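Local structure of putative oxidoreductase yhhX (Escherichia coli K-12, 3F4L) at residues I237-K241 against K242-I246. The protein probably acts as an NAD(P)-dependent oxidoreductase of the Gfo/Idh/MocA family, possibly a scyllo-inositol dehydrogenase. Numbering follows the deposited sequence.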
ATOM      1  N   ILE A 237      -6.349  -4.890   6.347  1.00 13.26           N
ATOM      2  CA  ILE A 237      -6.914  -5.315   5.075  1.00 14.10           C
ATOM      3  C   ILE A 237      -6.278  -6.676   4.832  1.00 14.02           C
ATOM      4  O   ILE A 237      -5.071  -6.826   5.002  1.00 11.95           O
ATOM      5  CB  ILE A 237      -6.506  -4.395   3.907  1.00 15.24           C
ATOM      6  CG1 ILE A 237      -7.079  -2.993   4.101  1.00 15.83           C
ATOM      7  CG2 ILE A 237      -7.021  -4.982   2.589  1.00 16.05           C
ATOM      8  CD1 ILE A 237      -6.700  -2.043   2.990  1.00 15.49           C
ATOM      9  N   VAL A 238      -7.083  -7.667   4.468  1.00 13.05           N
ATOM     10  CA  VAL A 238      -6.561  -9.005   4.180  1.00 15.05           C
ATOM     11  C   VAL A 238      -7.249  -9.491   2.909  1.00 14.53           C
ATOM     12  O   VAL A 238      -8.477  -9.453   2.813  1.00 17.19           O
ATOM     13  CB  VAL A 238      -6.883 -10.020   5.301  1.00 15.85           C
ATOM     14  CG1 VAL A 238      -6.307 -11.393   4.933  1.00 18.14           C
ATOM     15  CG2 VAL A 238      -6.316  -9.549   6.624  1.00 16.28           C
ATOM     16  N   HIS A 239      -6.460  -9.926   1.936  1.00 13.23           N
ATOM     17  CA  HIS A 239      -7.013 -10.426   0.682  1.00 16.68           C
ATOM     18  C   HIS A 239      -6.525 -11.847   0.478  1.00 14.40           C
ATOM     19  O   HIS A 239      -5.333 -12.118   0.604  1.00 16.56           O
ATOM     20  CB  HIS A 239      -6.570  -9.548  -0.511  1.00 14.25           C
ATOM     21  CG  HIS A 239      -7.211  -8.195  -0.531  1.00 16.95           C
ATOM     22  ND1 HIS A 239      -8.577  -8.019  -0.578  1.00 17.03           N
ATOM     23  CD2 HIS A 239      -6.676  -6.952  -0.476  1.00 17.10           C
ATOM     24  CE1 HIS A 239      -8.857  -6.730  -0.547  1.00 14.05           C
ATOM     25  NE2 HIS A 239      -7.720  -6.059  -0.485  1.00 15.43           N
ATOM     26  N   GLY A 240      -7.464 -12.740   0.176  1.00 13.70           N
ATOM     27  CA  GLY A 240      -7.151 -14.134  -0.072  1.00 12.97           C
ATOM     28  C   GLY A 240      -7.728 -14.497  -1.432  1.00 13.47           C
ATOM     29  O   GLY A 240      -8.370 -13.675  -2.069  1.00 13.74           O
ATOM     30  N   LYS A 241      -7.520 -15.725  -1.883  1.00 13.62           N
ATOM     31  CA  LYS A 241      -8.034 -16.119  -3.190  1.00 16.07           C
ATOM     32  C   LYS A 241      -9.561 -16.270  -3.243  1.00 17.15           C
ATOM     33  O   LYS A 241     -10.162 -16.180  -4.318  1.00 15.73           O
ATOM     34  CB  LYS A 241      -7.344 -17.406  -3.648  1.00 17.93           C
ATOM     35  CG  LYS A 241      -5.875 -17.180  -4.009  1.00 20.76           C
ATOM     36  CD  LYS A 241      -5.247 -18.420  -4.611  1.00 22.89           C
ATOM     37  CE  LYS A 241      -3.865 -18.120  -5.152  1.00 22.23           C
ATOM     38  NZ  LYS A 241      -3.284 -19.329  -5.791  1.00 24.18           N
ATOM     39  N   LYS A 242     -10.195 -16.460  -2.090  1.00 15.89           N
ATOM     40  CA  LYS A 242     -11.645 -16.617  -2.056  1.00 17.88           C
ATOM     41  C   LYS A 242     -12.382 -15.403  -1.498  1.00 18.16           C
ATOM     42  O   LYS A 242     -13.614 -15.379  -1.488  1.00 19.60           O
ATOM     43  CB  LYS A 242     -12.030 -17.850  -1.239  1.00 19.23           C
ATOM     44  CG  LYS A 242     -11.353 -19.147  -1.667  1.00 20.94           C
ATOM     45  CD  LYS A 242     -11.767 -20.290  -0.736  1.00 28.56           C
ATOM     46  CE  LYS A 242     -10.919 -21.554  -0.946  1.00 32.34           C
ATOM     47  NZ  LYS A 242     -11.113 -22.146  -2.303  1.00 35.40           N
ATOM     48  N   GLY A 243     -11.651 -14.394  -1.036  1.00 17.54           N
ATOM     49  CA  GLY A 243     -12.333 -13.231  -0.489  1.00 16.84           C
ATOM     50  C   GLY A 243     -11.466 -12.203   0.213  1.00 16.11           C
ATOM     51  O   GLY A 243     -10.240 -12.263   0.160  1.00 15.87           O
ATOM     52  N   SER A 244     -12.118 -11.261   0.883  1.00 15.83           N
ATOM     53  CA  SER A 244     -11.422 -10.195   1.590  1.00 17.29           C
ATOM     54  C   SER A 244     -12.028  -9.908   2.963  1.00 15.17           C
ATOM     55  O   SER A 244     -13.182 -10.240   3.239  1.00 12.14           O
ATOM     56  CB  SER A 244     -11.468  -8.897   0.763  1.00 18.82           C
ATOM     57  OG  SER A 244     -10.991  -9.091  -0.557  1.00 18.03           O
ATOM     58  N   PHE A 245     -11.221  -9.277   3.805  1.00 14.38           N
ATOM     59  CA  PHE A 245     -11.607  -8.859   5.145  1.00 13.40           C
ATOM     60  C   PHE A 245     -11.104  -7.430   5.286  1.00 14.75           C
ATOM     61  O   PHE A 245      -9.969  -7.130   4.908  1.00 12.44           O
ATOM     62  CB  PHE A 245     -10.935  -9.734   6.210  1.00 12.08           C
ATOM     63  CG  PHE A 245     -10.978  -9.148   7.602  1.00 14.00           C
ATOM     64  CD1 PHE A 245     -12.039  -9.419   8.461  1.00 15.21           C
ATOM     65  CD2 PHE A 245      -9.944  -8.333   8.055  1.00 12.76           C
ATOM     66  CE1 PHE A 245     -12.065  -8.886   9.763  1.00 16.53           C
ATOM     67  CE2 PHE A 245      -9.956  -7.796   9.346  1.00 14.77           C
ATOM     68  CZ  PHE A 245     -11.019  -8.074  10.206  1.00 14.68           C
ATOM     69  N   ILE A 246     -11.944  -6.559   5.831  1.00 12.41           N
ATOM     70  CA  ILE A 246     -11.600  -5.164   6.041  1.00 13.51           C
ATOM     71  C   ILE A 246     -12.035  -4.767   7.451  1.00 14.96           C
ATOM     72  O   ILE A 246     -13.115  -5.143   7.915  1.00 15.78           O
ATOM     73  CB  ILE A 246     -12.313  -4.248   5.018  1.00 18.05           C
ATOM     74  CG1 ILE A 246     -11.972  -4.683   3.589  1.00 18.04           C
ATOM     75  CG2 ILE A 246     -11.861  -2.815   5.203  1.00 17.19           C
ATOM     76  CD1 ILE A 246     -10.502  -4.556   3.242  1.00 17.93           C
TER
HETATM   77  O   HOH W   1      -9.637 -11.062  -2.379  1.00 27.16           O
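V238 and F245 form a hydrogen-bonded pair of a tight antiparallel beta hairpin whose strands, 237-240 and 243-246, run at 173° to each other. V238 N donates to F245 O at 3.0 Å and F245 N to V238 O at 2.9 Å, both donors lying in the carbonyl plane. Nearer the turn, G240 N reaches G243 O at 2.8 Å, almost straight (167° at the hydrogen), and K241 and K242 make the reversal, their backbone angles fitting a type I turn. In the mixed sheet, strand 236-240 also pairs antiparallel with strand 146-152.

Among side chains the polar link is H239 to S244, a non-hydrogen-bonded pair. A chi2 of -59° turns the imidazole's ND1 toward the serine, and S244 OG lies in the ring plane, 2.6 Å from ND1; either atom could donate. A water bridges G240 O (2.9 Å) and S244 OG (3.0 Å). A leucine in place of H239 has no ring and would probably leave S244 OG without its mate on the adjacent strand and Y233 of the second subunit without its ring contact.

Apolar contacts divide between the two faces. Beside H239 and S244, I246 CD1 touches I237 CG2 at 3.6 Å, the two side chains lying side by side. On the reverse face V238 CG2 approaches the F245 ring obliquely, 4.1 Å from CD2.

The chemistry thus splits by face: V238 and F245 pack the hairpin against helix 129-140 of the same chain, whereas I237, H239, S244 and I246 present a mixed polar and apolar surface that packs on the second subunit.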